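Side-chain contacts in branched-chain phosphotransacylase (Enterococcus faecalis, PDB 1YCO), which is probably an acyltransferase of the phosphate acetyltransferase and butyryltransferase family: residues 36-41 / 46-51; 95-100 / 137-142; 116-121 / 131-136. All blocks are in the same frame, centred on the assembly; numbering follows the deposited sequence.

Interaction 1: residues 36-41 / 46-51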
loop_
_atom_site.group_PDB
_atom_site.type_symbol
_atom_site.label_atom_id
_atom_site.label_comp_id
_atom_site.label_asym_id
_atom_site.label_seq_id
_atom_site.Cartn_x
_atom_site.Cartn_y
_atom_site.Cartn_z
ATOM N N THR A 36 -19.116 30.827 -3.962
ATOM C CA THR A 36 -19.776 31.534 -5.042
ATOM C C THR A 36 -21.225 31.069 -5.084
ATOM O O THR A 36 -22.072 31.714 -5.694
ATOM C CB THR A 36 -19.107 31.240 -6.398
ATOM O OG1 THR A 36 -18.898 29.827 -6.532
ATOM C CG2 THR A 36 -17.774 31.965 -6.498
ATOM N N ASN A 37 -21.500 29.944 -4.427
ATOM C CA ASN A 37 -22.850 29.372 -4.368
ATOM C C ASN A 37 -23.651 30.081 -3.279
ATOM O O ASN A 37 -23.079 30.559 -2.302
ATOM C CB ASN A 37 -22.773 27.874 -4.055
ATOM C CG ASN A 37 -24.100 27.156 -4.265
ATOM O OD1 ASN A 37 -24.648 27.152 -5.372
ATOM N ND2 ASN A 37 -24.619 26.541 -3.207
ATOM N N GLU A 38 -24.969 30.148 -3.436
ATOM C CA GLU A 38 -25.798 30.826 -2.439
ATOM C C GLU A 38 -25.664 30.160 -1.070
ATOM O O GLU A 38 -25.175 29.040 -0.960
ATOM C CB GLU A 38 -27.272 30.843 -2.871
ATOM C CG GLU A 38 -28.197 31.592 -1.894
ATOM C CD GLU A 38 -27.839 33.077 -1.746
ATOM O OE1 GLU A 38 -28.535 33.923 -2.356
ATOM O OE2 GLU A 38 -26.859 33.391 -1.031
ATOM N N ASN A 39 -26.100 30.867 -0.034
ATOM C CA ASN A 39 -26.024 30.368 1.326
ATOM C C ASN A 39 -27.085 29.312 1.633
ATOM O O ASN A 39 -28.230 29.419 1.194
ATOM C CB ASN A 39 -26.142 31.536 2.301
ATOM C CG ASN A 39 -25.998 31.111 3.736
ATOM O OD1 ASN A 39 -25.386 30.089 4.036
ATOM N ND2 ASN A 39 -26.556 31.906 4.643
ATOM N N LEU A 40 -26.692 28.286 2.387
ATOM C CA LEU A 40 -27.601 27.199 2.759
ATOM C C LEU A 40 -27.822 27.191 4.269
ATOM O O LEU A 40 -28.517 26.333 4.821
ATOM C CB LEU A 40 -27.017 25.860 2.301
ATOM C CG LEU A 40 -26.690 25.772 0.803
ATOM C CD1 LEU A 40 -25.967 24.470 0.503
ATOM C CD2 LEU A 40 -27.979 25.876 -0.012
ATOM N N ASP A 41 -27.215 28.167 4.930
ATOM C CA ASP A 41 -27.327 28.310 6.370
ATOM C C ASP A 41 -28.641 28.993 6.753
ATOM O O ASP A 41 -28.928 30.118 6.320
ATOM C CB ASP A 41 -26.132 29.119 6.884
ATOM C CG ASP A 41 -26.240 29.459 8.351
ATOM O OD1 ASP A 41 -26.371 28.523 9.169
ATOM O OD2 ASP A 41 -26.194 30.669 8.682
ATOM N N TRP A 46 -22.721 28.799 10.636
ATOM C CA TRP A 46 -21.518 29.525 10.228
ATOM C C TRP A 46 -21.810 30.975 9.850
ATOM O O TRP A 46 -22.942 31.438 9.953
ATOM C CB TRP A 46 -20.853 28.839 9.023
ATOM C CG TRP A 46 -21.721 28.722 7.787
ATOM C CD1 TRP A 46 -22.496 29.697 7.225
ATOM C CD2 TRP A 46 -21.866 27.566 6.949
ATOM N NE1 TRP A 46 -23.117 29.221 6.092
ATOM C CE2 TRP A 46 -22.748 27.919 5.900
ATOM C CE3 TRP A 46 -21.336 26.268 6.983
ATOM C CZ2 TRP A 46 -23.113 27.018 4.894
ATOM C CZ3 TRP A 46 -21.699 25.370 5.982
ATOM C CH2 TRP A 46 -22.581 25.752 4.949
ATOM N N LYS A 47 -20.764 31.670 9.406
ATOM C CA LYS A 47 -20.835 33.052 8.948
ATOM C C LYS A 47 -20.613 33.049 7.431
ATOM O O LYS A 47 -19.470 33.085 6.966
ATOM C CB LYS A 47 -19.741 33.891 9.612
ATOM C CG LYS A 47 -20.005 34.265 11.077
ATOM C CD LYS A 47 -20.839 35.555 11.239
ATOM C CE LYS A 47 -22.251 35.434 10.645
ATOM N NZ LYS A 47 -23.136 34.453 11.361
ATOM N N TYR A 48 -21.703 32.997 6.667
ATOM C CA TYR A 48 -21.646 32.978 5.201
ATOM C C TYR A 48 -21.051 34.254 4.599
ATOM O O TYR A 48 -21.278 35.350 5.102
ATOM C CB TYR A 48 -23.055 32.772 4.628
ATOM C CG TYR A 48 -23.120 32.802 3.113
ATOM C CD1 TYR A 48 -22.653 31.727 2.349
ATOM C CD2 TYR A 48 -23.627 33.913 2.440
ATOM C CE1 TYR A 48 -22.694 31.760 0.952
ATOM C CE2 TYR A 48 -23.670 33.956 1.048
ATOM C CZ TYR A 48 -23.204 32.882 0.309
ATOM O OH TYR A 48 -23.240 32.938 -1.063
ATOM N N VAL A 49 -20.281 34.102 3.526
ATOM C CA VAL A 49 -19.687 35.245 2.832
ATOM C C VAL A 49 -19.609 34.951 1.324
ATOM O O VAL A 49 -18.814 34.114 0.887
ATOM C CB VAL A 49 -18.256 35.569 3.334
ATOM C CG1 VAL A 49 -17.717 36.784 2.596
ATOM C CG2 VAL A 49 -18.258 35.828 4.832
ATOM N N HIS A 50 -20.434 35.635 0.533
ATOM C CA HIS A 50 -20.447 35.433 -0.916
ATOM C C HIS A 50 -19.200 36.001 -1.588
ATOM O O HIS A 50 -18.577 36.937 -1.077
ATOM C CB HIS A 50 -21.681 36.087 -1.536
ATOM C CG HIS A 50 -21.880 35.747 -2.980
ATOM N ND1 HIS A 50 -22.176 36.695 -3.935
ATOM C CD2 HIS A 50 -21.854 34.556 -3.627
ATOM C CE1 HIS A 50 -22.325 36.106 -5.107
ATOM N NE2 HIS A 50 -22.134 34.807 -4.948
ATOM N N CYS A 51 -18.850 35.430 -2.740
ATOM C CA CYS A 51 -17.676 35.855 -3.511
ATOM C C CYS A 51 -17.962 35.821 -5.018
ATOM O O CYS A 51 -18.801 35.045 -5.473
ATOM C CB CYS A 51 -16.484 34.943 -3.191
ATOM S SG CYS A 51 -16.083 34.805 -1.418
#

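Interaction 2: residues 95-100 / 137-142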
loop_
_atom_site.group_PDB
_atom_site.type_symbol
_atom_site.label_atom_id
_atom_site.label_comp_id
_atom_site.label_asym_id
_atom_site.label_seq_id
_atom_site.Cartn_x
_atom_site.Cartn_y
_atom_site.Cartn_z
ATOM N N LYS A 95 3.395 29.591 4.448
ATOM C CA LYS A 95 4.427 28.565 4.522
ATOM C C LYS A 95 5.496 29.038 5.506
ATOM O O LYS A 95 5.920 30.192 5.459
ATOM C CB LYS A 95 5.016 28.348 3.125
ATOM C CG LYS A 95 5.931 27.154 2.966
ATOM C CD LYS A 95 6.225 26.927 1.472
ATOM C CE LYS A 95 7.217 25.796 1.244
ATOM N NZ LYS A 95 8.528 26.086 1.864
ATOM N N ASN A 96 5.907 28.154 6.410
ATOM C CA ASN A 96 6.907 28.499 7.415
ATOM C C ASN A 96 7.811 27.317 7.748
ATOM O O ASN A 96 8.376 27.250 8.838
ATOM C CB ASN A 96 6.232 28.982 8.702
ATOM C CG ASN A 96 5.757 27.840 9.569
ATOM O OD1 ASN A 96 4.876 27.077 9.184
ATOM N ND2 ASN A 96 6.362 27.702 10.745
ATOM N N LYS A 97 7.927 26.383 6.812
ATOM C CA LYS A 97 8.784 25.208 6.969
ATOM C C LYS A 97 9.445 24.990 5.623
ATOM O O LYS A 97 8.844 25.273 4.585
ATOM C CB LYS A 97 7.961 23.971 7.342
ATOM C CG LYS A 97 7.384 24.012 8.735
ATOM C CD LYS A 97 8.492 24.105 9.743
ATOM C CE LYS A 97 7.964 24.122 11.148
ATOM N NZ LYS A 97 9.122 24.179 12.102
ATOM N N PRO A 98 10.690 24.488 5.619
ATOM C CA PRO A 98 11.440 24.231 4.384
ATOM C C PRO A 98 10.559 23.714 3.244
ATOM O O PRO A 98 10.670 24.168 2.101
ATOM C CB PRO A 98 12.485 23.212 4.827
ATOM C CG PRO A 98 12.791 23.658 6.214
ATOM C CD PRO A 98 11.433 24.000 6.796
ATOM N N ILE A 99 9.678 22.768 3.558
ATOM C CA ILE A 99 8.781 22.206 2.550
ATOM C C ILE A 99 7.421 21.830 3.141
ATOM O O ILE A 99 7.276 21.698 4.354
ATOM C CB ILE A 99 9.355 20.924 1.916
ATOM C CG1 ILE A 99 9.163 19.754 2.871
ATOM C CG2 ILE A 99 10.838 21.092 1.597
ATOM C CD1 ILE A 99 8.446 18.578 2.243
ATOM N N LEU A 100 6.430 21.659 2.272
ATOM C CA LEU A 100 5.102 21.253 2.702
ATOM C C LEU A 100 5.014 19.734 2.535
ATOM O O LEU A 100 5.622 19.161 1.633
ATOM C CB LEU A 100 4.019 21.915 1.839
ATOM C CG LEU A 100 3.848 23.446 1.893
ATOM C CD1 LEU A 100 2.775 23.880 0.897
ATOM C CD2 LEU A 100 3.471 23.880 3.303
ATOM N N ALA A 137 6.715 15.569 10.248
ATOM C CA ALA A 137 5.953 14.569 11.004
ATOM C C ALA A 137 6.452 14.461 12.444
ATOM O O ALA A 137 5.662 14.235 13.364
ATOM C CB ALA A 137 6.017 13.204 10.318
ATOM N N LYS A 138 7.755 14.639 12.639
ATOM C CA LYS A 138 8.316 14.590 13.986
ATOM C C LYS A 138 7.759 15.743 14.804
ATOM O O LYS A 138 7.483 15.589 15.991
ATOM C CB LYS A 138 9.842 14.710 13.971
ATOM C CG LYS A 138 10.443 14.741 15.380
ATOM C CD LYS A 138 11.861 15.330 15.435
ATOM C CE LYS A 138 11.852 16.832 15.170
ATOM N NZ LYS A 138 13.208 17.454 15.123
ATOM N N GLU A 139 7.600 16.900 14.172
ATOM C CA GLU A 139 7.085 18.070 14.874
ATOM C C GLU A 139 5.611 17.911 15.224
ATOM O O GLU A 139 5.183 18.295 16.315
ATOM C CB GLU A 139 7.304 19.327 14.034
ATOM C CG GLU A 139 8.773 19.554 13.700
ATOM C CD GLU A 139 9.017 20.816 12.893
ATOM O OE1 GLU A 139 8.205 21.123 11.987
ATOM O OE2 GLU A 139 10.038 21.492 13.153
ATOM N N VAL A 140 4.840 17.344 14.305
ATOM C CA VAL A 140 3.423 17.126 14.559
ATOM C C VAL A 140 3.253 16.224 15.785
ATOM O O VAL A 140 2.456 16.521 16.668
ATOM C CB VAL A 140 2.723 16.461 13.351
ATOM C CG1 VAL A 140 1.298 16.053 13.729
ATOM C CG2 VAL A 140 2.690 17.430 12.184
ATOM N N ALA A 141 4.008 15.129 15.835
ATOM C CA ALA A 141 3.914 14.214 16.957
ATOM C C ALA A 141 4.325 14.906 18.263
ATOM O O ALA A 141 3.667 14.747 19.288
ATOM C CB ALA A 141 4.778 12.973 16.714
ATOM N N GLN A 142 5.416 15.665 18.229
ATOM C CA GLN A 142 5.877 16.372 19.418
ATOM C C GLN A 142 4.790 17.348 19.874
ATOM O O GLN A 142 4.489 17.444 21.060
ATOM C CB GLN A 142 7.186 17.114 19.130
ATOM C CG GLN A 142 8.369 16.166 18.907
ATOM C CD GLN A 142 9.680 16.888 18.585
ATOM O OE1 GLN A 142 9.736 17.738 17.692
ATOM N NE2 GLN A 142 10.742 16.534 19.302
#

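Interaction 3: residues 116-121 / 131-136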
loop_
_atom_site.group_PDB
_atom_site.type_symbol
_atom_site.label_atom_id
_atom_site.label_comp_id
_atom_site.label_asym_id
_atom_site.label_seq_id
_atom_site.Cartn_x
_atom_site.Cartn_y
_atom_site.Cartn_z
ATOM N N LEU A 116 1.134 8.580 9.471
ATOM C CA LEU A 116 1.550 8.117 8.162
ATOM C C LEU A 116 1.895 9.368 7.378
ATOM O O LEU A 116 1.123 10.331 7.361
ATOM C CB LEU A 116 0.407 7.381 7.461
ATOM C CG LEU A 116 0.649 6.934 6.008
ATOM C CD1 LEU A 116 1.852 6.016 5.913
ATOM C CD2 LEU A 116 -0.600 6.232 5.497
ATOM N N THR A 117 3.044 9.385 6.727
ATOM C CA THR A 117 3.328 10.589 6.010
ATOM C C THR A 117 3.814 10.571 4.596
ATOM O O THR A 117 4.705 9.826 4.162
ATOM C CB THR A 117 4.228 11.553 6.819
ATOM O OG1 THR A 117 4.577 12.656 5.983
ATOM C CG2 THR A 117 5.470 10.870 7.305
ATOM N N ASP A 118 3.127 11.468 3.913
ATOM C CA ASP A 118 3.255 11.842 2.544
ATOM C C ASP A 118 2.702 10.970 1.457
ATOM O O ASP A 118 3.430 10.387 0.674
ATOM C CB ASP A 118 4.672 12.269 2.254
ATOM C CG ASP A 118 4.707 13.648 1.621
ATOM O OD1 ASP A 118 5.817 14.120 1.283
ATOM O OD2 ASP A 118 3.605 14.240 1.461
ATOM N N CYS A 119 1.375 10.960 1.397
ATOM C CA CYS A 119 0.648 10.224 0.385
ATOM C C CYS A 119 -0.237 11.175 -0.428
ATOM O O CYS A 119 -1.294 10.774 -0.923
ATOM C CB CYS A 119 -0.195 9.157 1.051
ATOM S SG CYS A 119 -0.922 9.667 2.607
ATOM N N ALA A 120 0.204 12.433 -0.560
ATOM C CA ALA A 120 -0.534 13.454 -1.314
ATOM C C ALA A 120 0.302 14.615 -1.866
ATOM O O ALA A 120 -0.032 15.171 -2.914
ATOM C CB ALA A 120 -1.666 14.024 -0.454
ATOM N N MET A 121 1.379 14.982 -1.178
ATOM C CA MET A 121 2.203 16.110 -1.613
ATOM C C MET A 121 3.447 15.781 -2.448
ATOM O O MET A 121 3.507 16.092 -3.638
ATOM C CB MET A 121 2.647 16.949 -0.406
ATOM C CG MET A 121 1.548 17.737 0.305
ATOM S SD MET A 121 0.746 19.031 -0.715
ATOM C CE MET A 121 2.021 20.275 -0.744
ATOM N N ILE A 131 14.120 13.854 4.354
ATOM C CA ILE A 131 14.622 14.396 5.615
ATOM C C ILE A 131 13.649 15.446 6.172
ATOM O O ILE A 131 13.336 15.432 7.361
ATOM C CB ILE A 131 16.034 15.018 5.433
ATOM C CG1 ILE A 131 17.068 13.893 5.306
ATOM C CG2 ILE A 131 16.375 15.934 6.604
ATOM C CD1 ILE A 131 18.486 14.366 5.047
ATOM N N GLU A 132 13.159 16.331 5.306
ATOM C CA GLU A 132 12.212 17.354 5.725
ATOM C C GLU A 132 10.843 16.750 6.059
ATOM O O GLU A 132 10.144 17.262 6.930
ATOM C CB GLU A 132 12.044 18.425 4.634
ATOM C CG GLU A 132 13.204 19.430 4.510
ATOM C CD GLU A 132 13.618 20.024 5.852
ATOM O OE1 GLU A 132 12.730 20.445 6.625
ATOM O OE2 GLU A 132 14.835 20.072 6.129
ATOM N N ILE A 133 10.458 15.681 5.353
ATOM C CA ILE A 133 9.178 15.005 5.608
ATOM C C ILE A 133 9.179 14.427 7.022
ATOM O O ILE A 133 8.170 14.485 7.725
ATOM C CB ILE A 133 8.923 13.858 4.601
ATOM C CG1 ILE A 133 8.655 14.442 3.218
ATOM C CG2 ILE A 133 7.737 13.011 5.033
ATOM C CD1 ILE A 133 8.660 13.398 2.117
ATOM N N VAL A 134 10.321 13.883 7.424
ATOM C CA VAL A 134 10.480 13.312 8.748
ATOM C C VAL A 134 10.355 14.447 9.771
ATOM O O VAL A 134 9.557 14.368 10.700
ATOM C CB VAL A 134 11.853 12.601 8.881
ATOM C CG1 VAL A 134 12.082 12.143 10.307
ATOM C CG2 VAL A 134 11.902 11.404 7.937
ATOM N N GLU A 135 11.116 15.517 9.573
ATOM C CA GLU A 135 11.063 16.658 10.470
ATOM C C GLU A 135 9.625 17.154 10.675
ATOM O O GLU A 135 9.187 17.328 11.812
ATOM C CB GLU A 135 11.936 17.782 9.918
ATOM C CG GLU A 135 13.383 17.377 9.751
ATOM C CD GLU A 135 14.079 17.138 11.075
ATOM O OE1 GLU A 135 13.522 16.410 11.927
ATOM O OE2 GLU A 135 15.193 17.676 11.263
ATOM N N ASN A 136 8.896 17.375 9.582
ATOM C CA ASN A 136 7.503 17.829 9.655
ATOM C C ASN A 136 6.637 16.878 10.520
ATOM O O ASN A 136 5.917 17.339 11.425
ATOM C CB ASN A 136 6.897 17.952 8.237
ATOM C CG ASN A 136 7.262 19.277 7.527
ATOM O OD1 ASN A 136 8.207 19.978 7.913
ATOM N ND2 ASN A 136 6.515 19.605 6.472
HETATM O O HOH W 1 5.758 14.837 7.135
#

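Interaction 1: residues 36-41 / 46-51
Asn39 OD1 is gripped by two N-H groups that come from opposite faces of its amide. Trp46 NE1 lies 3.2 Å from Asn39 OD1, with the oxygen at the edge of the indole, close to the ring plane. The other donor, Asp41 N, stands 2.8 Å from Asn39 OD1, well above the amide plane, and closes an Asx turn. Together the two bonds fix the rotation of the amide, which lies nearly parallel to the Tyr48 ring, the planes 9° apart. Asn39 CB makes a CH-pi contact over the middle of that ring, 3.3 Å from the Tyr48 centroid. With CG anti to the backbone N (chi1 177°), Tyr48 extends toward the loop 36-41, and its OH donates to Asn37 O at 2.7 Å. Glu38 bends at chi2 to bring OE2 back onto Asn39 N, 2.8 Å away, and this carboxylate also passes near the tyrosine hydroxyl. At the far end a weak bond joins His50 NE2 to Thr36 O at 3.2 Å. The two segments run almost antiparallel, 160° apart, but side chains rather than paired backbones join them. The loop 36-41 thus lies along strand 47-50, an outermost strand of the five-stranded parallel sheet; Trp46 packs on Phe31 and Val33 of strand 29-35 and on helix 12-24, while Cys51 meets helix 54-66.

Interaction 2: residues 95-100 / 137-142
A single salt bridge at the surface, Lys97 with Glu139, ties the loop ahead of strand 101-107 to helix 127-143. Lys97 NZ donates to Glu139 OE2 at 3.0 Å, meeting that oxygen on its syn side, 24° out of the carboxylate plane. The other oxygen is close as well: Glu139 OE1 lies 3.2 Å from Lys97 NZ and 3.1 Å from Lys97 CE, so the end of the lysine sits against both branches of the carboxylate, although the hydrogen bond goes to OE2. The CA atoms of Lys97 and Glu139 are 10.8 Å apart, and the two side chains, coming from opposite directions, cover that distance between them. Lys97 is bent at chi2 (-61°) and straight from there to NZ, which swings its aliphatic part round before the ammonium group is sent out toward the helix. Glu139 is extended beyond CG, and its carboxylate projects from the helix to meet the amine. Only 78 Å² is buried between the segments, and both partners are partly exposed, so solvent screening would probably temper the attraction between the charges. Within 95-100, the loop curls so that the nearly extended Lys95 puts its NZ 2.9 Å from Lys97 O, in the carbonyl plane, a hydrogen bond to the carbonyl of the bridging lysine; a weak one goes from Lys95 NZ to Pro98 O. The residues after Lys97 also touch this helix: Ile99 O accepts from Asn136 ND2, and Pro98 packs on Glu132. On another side of helix 127-143, Ala137 and Ala141 rest on strand 215-217 and on strand 113-117 of the mixed sheet.

Interaction 3: residues 116-121 / 131-136
The end of strand 113-117 and the loop after it come up against one turn of helix 127-143, with the CA atoms of Thr117 and Ile133 7.3 Å apart. Beyond Thr117 the backbone leaves the extended form: Asp118 has a positive phi of 77°. Ile133 is the residue of the helix that reaches across, and its two branches part between neighbouring residues. Ile133 CG2 lies against the threonine, 3.3 Å from Thr117 OG1 and 3.9 Å from Thr117 CG2. The longer branch goes to Asp118, meeting its side chain at about a right angle; Ile133 CD1 is modelled 3.0 Å from Asp118 OD1, shorter than normal packing and of doubtful exact length. This is a helix packed on a mixed six-stranded sheet, the strand and the helix following each other in the chain, and all three touching residues are buried. A water donates to Thr117 OG1 at 2.7 Å and also to Ile133 O, a polar bridge beside the methyl contact. The threonine hydroxyl is placed for it by standing anti to the backbone N (chi1 174°), and it also hydrogen-bonds His102 O on the adjacent antiparallel strand 101-107. Asp118 faces the isoleucine with a carboxylate already held by others: OD1 accepts from Asn122 ND2 and OD2 from His102 N. Ile133 packs in addition on Pro125 in the loop leading to the helix.

Interaction 1 comes first along the chain and stands apart, its centre 32 Å from that of interaction 2 and 34 Å from that of interaction 3. It belongs to the border of the parallel sheet; the other two lie beside the mixed sheet, on helix 127-143, which packs against it. Interactions 2 and 3 have centres only 8 Å apart, and both segments of interaction 3 fall in the chain between 95-100 and 137-142. They touch directly, for instance through Leu100 CB and Met121 CE, 3.7 Å apart. Interaction 3 joins the helix to strand 113-117 in the interior, and interaction 2 joins it to the loop before strand 101-107 at the surface.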